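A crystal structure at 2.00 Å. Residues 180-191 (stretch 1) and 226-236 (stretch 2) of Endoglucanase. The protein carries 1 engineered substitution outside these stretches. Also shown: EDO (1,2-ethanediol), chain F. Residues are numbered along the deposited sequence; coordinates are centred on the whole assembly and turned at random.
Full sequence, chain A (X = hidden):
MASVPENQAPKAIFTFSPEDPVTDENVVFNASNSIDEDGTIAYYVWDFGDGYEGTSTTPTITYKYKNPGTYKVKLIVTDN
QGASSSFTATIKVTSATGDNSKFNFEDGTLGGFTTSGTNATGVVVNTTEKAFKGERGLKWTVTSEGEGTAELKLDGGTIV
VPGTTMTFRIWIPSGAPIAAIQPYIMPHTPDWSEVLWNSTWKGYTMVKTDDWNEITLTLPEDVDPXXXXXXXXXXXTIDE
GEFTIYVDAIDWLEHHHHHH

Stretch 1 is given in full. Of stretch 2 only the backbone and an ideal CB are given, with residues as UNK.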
# COMPACT_ATOMS: atom_id res chain seq x y z
N ALA A 180 -15.74 -10.48 -12.84
CA ALA A 180 -15.41 -9.51 -11.82
C ALA A 180 -14.58 -10.15 -10.72
O ALA A 180 -14.55 -11.38 -10.57
CB ALA A 180 -16.68 -8.90 -11.23
N ILE A 181 -13.92 -9.30 -9.95
CA ILE A 181 -13.17 -9.71 -8.78
C ILE A 181 -13.47 -8.69 -7.68
O ILE A 181 -13.68 -7.51 -7.97
CB ILE A 181 -11.66 -9.83 -9.11
CG1 ILE A 181 -10.88 -10.47 -7.96
CG2 ILE A 181 -11.07 -8.47 -9.54
CD1 ILE A 181 -9.54 -11.04 -8.38
N GLN A 182 -13.51 -9.13 -6.43
CA GLN A 182 -13.78 -8.20 -5.34
C GLN A 182 -13.24 -8.63 -3.98
O GLN A 182 -13.67 -9.66 -3.44
CB GLN A 182 -15.28 -7.85 -5.25
CG GLN A 182 -16.23 -8.99 -4.95
CD GLN A 182 -17.68 -8.56 -5.03
OE1 GLN A 182 -18.00 -7.37 -4.85
NE2 GLN A 182 -18.58 -9.51 -5.30
N PRO A 183 -12.33 -7.82 -3.40
CA PRO A 183 -12.00 -7.99 -1.99
C PRO A 183 -13.26 -7.68 -1.20
O PRO A 183 -14.04 -6.80 -1.60
CB PRO A 183 -10.96 -6.90 -1.73
CG PRO A 183 -10.49 -6.47 -3.07
CD PRO A 183 -11.61 -6.68 -4.01
N TYR A 184 -13.47 -8.40 -0.10
CA TYR A 184 -14.63 -8.18 0.72
C TYR A 184 -14.33 -8.39 2.19
O TYR A 184 -13.37 -9.07 2.56
CB TYR A 184 -15.80 -9.09 0.30
CG TYR A 184 -15.59 -10.56 0.61
CD1 TYR A 184 -15.97 -11.11 1.84
CD2 TYR A 184 -15.04 -11.41 -0.36
CE1 TYR A 184 -15.79 -12.46 2.12
CE2 TYR A 184 -14.85 -12.76 -0.09
CZ TYR A 184 -15.23 -13.28 1.14
OH TYR A 184 -15.04 -14.63 1.36
N ILE A 185 -15.16 -7.78 3.01
CA ILE A 185 -15.23 -8.10 4.42
C ILE A 185 -16.69 -8.25 4.81
O ILE A 185 -17.54 -7.39 4.50
CB ILE A 185 -14.47 -7.10 5.32
CG1 ILE A 185 -14.38 -7.67 6.75
CG2 ILE A 185 -15.12 -5.71 5.29
CD1 ILE A 185 -13.25 -7.14 7.57
N MSE A 186 -16.99 -9.36 5.47
CA MSE A 186 -18.34 -9.75 5.76
C MSE A 186 -18.51 -10.02 7.26
O MSE A 186 -18.33 -11.15 7.71
CB MSE A 186 -18.71 -10.98 4.92
CG MSE A 186 -20.13 -11.47 5.10
SE MSE A 186 -20.64 -12.85 3.80
CE MSE A 186 -19.15 -14.04 4.06
N PRO A 187 -18.82 -8.97 8.05
CA PRO A 187 -19.25 -9.17 9.43
C PRO A 187 -20.60 -9.88 9.48
O PRO A 187 -21.45 -9.68 8.60
CB PRO A 187 -19.37 -7.76 10.00
CG PRO A 187 -18.67 -6.87 9.02
CD PRO A 187 -18.76 -7.53 7.70
N HIS A 188 -20.78 -10.71 10.50
CA HIS A 188 -22.02 -11.46 10.67
C HIS A 188 -22.17 -11.75 12.16
O HIS A 188 -21.17 -11.78 12.89
CB HIS A 188 -21.98 -12.78 9.87
CG HIS A 188 -20.81 -13.66 10.20
ND1 HIS A 188 -20.88 -14.66 11.14
CD2 HIS A 188 -19.54 -13.67 9.73
CE1 HIS A 188 -19.70 -15.26 11.24
NE2 HIS A 188 -18.87 -14.67 10.40
N THR A 189 -23.41 -11.93 12.61
CA THR A 189 -23.66 -12.45 13.94
C THR A 189 -23.11 -13.89 14.00
O THR A 189 -23.05 -14.58 12.98
CB THR A 189 -25.18 -12.47 14.28
OG1 THR A 189 -25.89 -13.16 13.25
CG2 THR A 189 -25.73 -11.05 14.43
N PRO A 190 -22.68 -14.34 15.20
CA PRO A 190 -22.17 -15.71 15.34
C PRO A 190 -23.03 -16.80 14.70
O PRO A 190 -22.49 -17.74 14.15
CB PRO A 190 -22.10 -15.90 16.86
CG PRO A 190 -21.84 -14.52 17.38
CD PRO A 190 -22.62 -13.60 16.47
N ASP A 191 -24.36 -16.66 14.76
CA ASP A 191 -25.26 -17.65 14.17
C ASP A 191 -25.66 -17.40 12.70
O ASP A 191 -26.50 -18.12 12.16
CB ASP A 191 -26.48 -17.88 15.07
CG ASP A 191 -27.51 -16.74 15.00
OD1 ASP A 191 -27.22 -15.67 14.41
OD2 ASP A 191 -28.61 -16.93 15.55
N UNK A 226 -18.02 -6.45 17.81
CA UNK A 226 -18.00 -7.78 18.41
C UNK A 226 -18.36 -8.91 17.43
O UNK A 226 -18.15 -10.09 17.73
CB UNK A 226 -18.97 -7.81 19.60
N UNK A 227 -18.88 -8.54 16.25
CA UNK A 227 -19.32 -9.52 15.26
C UNK A 227 -18.12 -10.19 14.62
O UNK A 227 -17.19 -9.50 14.20
CB UNK A 227 -20.19 -8.86 14.19
N UNK A 228 -18.13 -11.54 14.55
CA UNK A 228 -17.08 -12.22 13.79
C UNK A 228 -17.11 -11.76 12.33
O UNK A 228 -18.15 -11.31 11.84
CB UNK A 228 -17.25 -13.74 13.88
N UNK A 229 -15.95 -11.83 11.67
CA UNK A 229 -15.80 -11.30 10.31
C UNK A 229 -15.17 -12.32 9.38
O UNK A 229 -14.23 -13.03 9.77
CB UNK A 229 -14.96 -10.02 10.32
N UNK A 230 -15.69 -12.41 8.16
CA UNK A 230 -14.99 -13.11 7.10
C UNK A 230 -14.40 -12.09 6.14
O UNK A 230 -15.12 -11.23 5.63
CB UNK A 230 -15.92 -14.08 6.37
N UNK A 231 -13.09 -12.15 5.93
CA UNK A 231 -12.42 -11.31 4.94
C UNK A 231 -11.92 -12.19 3.79
O UNK A 231 -11.47 -13.31 4.01
CB UNK A 231 -11.26 -10.53 5.57
N UNK A 232 -12.01 -11.71 2.56
CA UNK A 232 -11.45 -12.47 1.46
C UNK A 232 -11.48 -11.79 0.12
O UNK A 232 -11.68 -10.58 0.02
CB UNK A 232 -12.19 -13.80 1.34
N UNK A 233 -11.25 -12.58 -0.92
CA UNK A 233 -11.40 -12.13 -2.28
C UNK A 233 -12.36 -13.09 -2.98
O UNK A 233 -12.22 -14.32 -2.87
CB UNK A 233 -10.05 -12.06 -3.00
N UNK A 234 -13.34 -12.52 -3.66
CA UNK A 234 -14.30 -13.28 -4.44
C UNK A 234 -14.09 -13.02 -5.93
O UNK A 234 -13.88 -11.88 -6.35
CB UNK A 234 -15.73 -12.93 -4.03
N UNK A 235 -14.15 -14.09 -6.72
CA UNK A 235 -14.13 -14.00 -8.18
C UNK A 235 -15.43 -14.55 -8.75
O UNK A 235 -15.91 -15.60 -8.33
CB UNK A 235 -12.93 -14.76 -8.76
N UNK A 236 -16.02 -13.82 -9.70
CA UNK A 236 -17.17 -14.31 -10.45
C UNK A 236 -16.68 -14.90 -11.77
O UNK A 236 -16.02 -14.22 -12.56
CB UNK A 236 -18.19 -13.19 -10.69
C1 EDO F . -19.17 -16.14 -0.11
O1 EDO F . -18.09 -16.23 0.82
C2 EDO F . -19.96 -14.87 0.13
O2 EDO F . -20.78 -14.59 -1.01

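Residues 229-236 form a strand antiparallel to 180-187, and like any β-strand it turns its side chains alternately to two faces, one lined by I181, P183, I185 and P187, the other by A180, Q182, Y184 and M186.

Position 226 has nothing of stretch 1 within reach, so many residues would do; it is T226.

At 227 the CB points toward stretch 1, its ideal position 3.3 Å from H188 O, with P187 and T189 beyond. A broad apolar group would suit. W227 answers: T189 CG2 sits over the face of its six-membered ring, 3.5 Å from CZ2, and P187 CB lies 4.1 Å from CE3.

Position 228 has phi -59°, which admits proline, and its CB points sideways, 3.9 Å from H188 CE1. Its carbonyl accepts from H188 N. H188 O lies 3.5 Å from the backbone N of 228, where a residue other than proline would carry a hydrogen, so the visible contacts permit proline without demanding it. P228 leaves this pair without a hydrogen bond and packs its CD 3.9 Å from P190 CD.

Position 229 joins the face of I185 and P187, where aliphatic or long polar chains are equally plausible. Q229 brings OE1 to 3.8 Å from I185 CD1; its amide is hydrogen-bonded elsewhere in the structure.

At 230 the tyrosine hydroxyl offers a donor, and the ideal CB is 4.5 Å from Y184 CE1. A long side chain ending in an acceptor is wanted, glutamine or glutamate. In Q230, extended through chi1 and chi2 (both t), OE1 accepts from Y184 OH at 2.6 Å.

Position 231 returns to the apolar face, its CB 4.4 Å from I185 CG1; most aliphatics would serve. Selenomethionine M231 makes that contact with CB, then leads its end away.

At 232 the choice narrows sharply. An ideal CB would lie 3.0 Å from Y184 OH, a clash, and phi/psi of -175/-166 is very extended. Glycine is the natural answer: with G232, the Y184 ring lies across the strand, CA 4.0 Å from its centroid in a CH-pi contact.

Position 233 faces P183 and I181, favouring a branched aliphatic. I233 sets CG2 3.7 Å from I181 CG1.

At 234, Q182 offers an amide donor and Y184 CD2 approaches the CB, so a polar chain with an aliphatic stem suits. Q234 accepts from Q182 NE2 through OE1 at 3.0 Å, while NE2 makes a weak hydrogen bond to EDO O2 at 3.1 Å.

At 235 the ideal CB is 4.8 Å from I181 CG1, so a small or branched aliphatic would suit; V235 CG2 meets I181 CD1 at 3.7 Å.

Position 236 sees little beyond A180, so choice is loose; it is Q236.

Stretch 2, residues 226-236: TWPQQMGIQVQ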
# COMPACT_ATOMS: atom_id res chain seq x y z
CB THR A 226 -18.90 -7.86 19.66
OG1 THR A 226 -20.26 -7.58 19.30
CG2 THR A 226 -18.45 -6.85 20.71
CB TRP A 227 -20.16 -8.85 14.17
CG TRP A 227 -21.57 -8.51 14.57
CD1 TRP A 227 -22.08 -8.41 15.84
CD2 TRP A 227 -22.66 -8.21 13.68
NE1 TRP A 227 -23.41 -8.07 15.79
CE2 TRP A 227 -23.79 -7.94 14.48
CE3 TRP A 227 -22.78 -8.15 12.28
CZ2 TRP A 227 -25.04 -7.61 13.93
CZ3 TRP A 227 -24.02 -7.83 11.74
CH2 TRP A 227 -25.13 -7.56 12.56
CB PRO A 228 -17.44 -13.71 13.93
CG PRO A 228 -18.86 -13.74 14.36
CD PRO A 228 -19.08 -12.50 15.16
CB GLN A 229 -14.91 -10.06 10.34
CG GLN A 229 -15.38 -8.95 11.26
CD GLN A 229 -14.31 -7.90 11.51
OE1 GLN A 229 -13.13 -8.11 11.23
NE2 GLN A 229 -14.72 -6.77 12.07
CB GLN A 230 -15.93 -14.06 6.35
CG GLN A 230 -15.24 -14.89 5.28
CD GLN A 230 -16.20 -15.82 4.57
OE1 GLN A 230 -16.36 -15.73 3.35
NE2 GLN A 230 -16.85 -16.70 5.33
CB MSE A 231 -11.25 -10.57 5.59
CG MSE A 231 -10.48 -9.60 4.70
SE MSE A 231 -8.93 -8.80 5.65
CE MSE A 231 -7.72 -10.29 5.56
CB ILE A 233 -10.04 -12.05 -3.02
CG1 ILE A 233 -9.10 -11.09 -2.28
CG2 ILE A 233 -10.25 -11.60 -4.47
CD1 ILE A 233 -7.66 -11.35 -2.55
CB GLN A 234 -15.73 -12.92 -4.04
CG GLN A 234 -16.78 -13.83 -4.65
CD GLN A 234 -18.20 -13.44 -4.26
OE1 GLN A 234 -18.74 -12.46 -4.77
NE2 GLN A 234 -18.81 -14.22 -3.39
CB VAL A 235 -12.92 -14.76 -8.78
CG1 VAL A 235 -12.98 -14.76 -10.27
CG2 VAL A 235 -11.64 -14.10 -8.36
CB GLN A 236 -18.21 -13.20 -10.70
CG GLN A 236 -19.51 -13.68 -11.35
CD GLN A 236 -20.28 -12.57 -12.06
OE1 GLN A 236 -20.21 -11.40 -11.69
NE2 GLN A 236 -21.03 -12.95 -13.09
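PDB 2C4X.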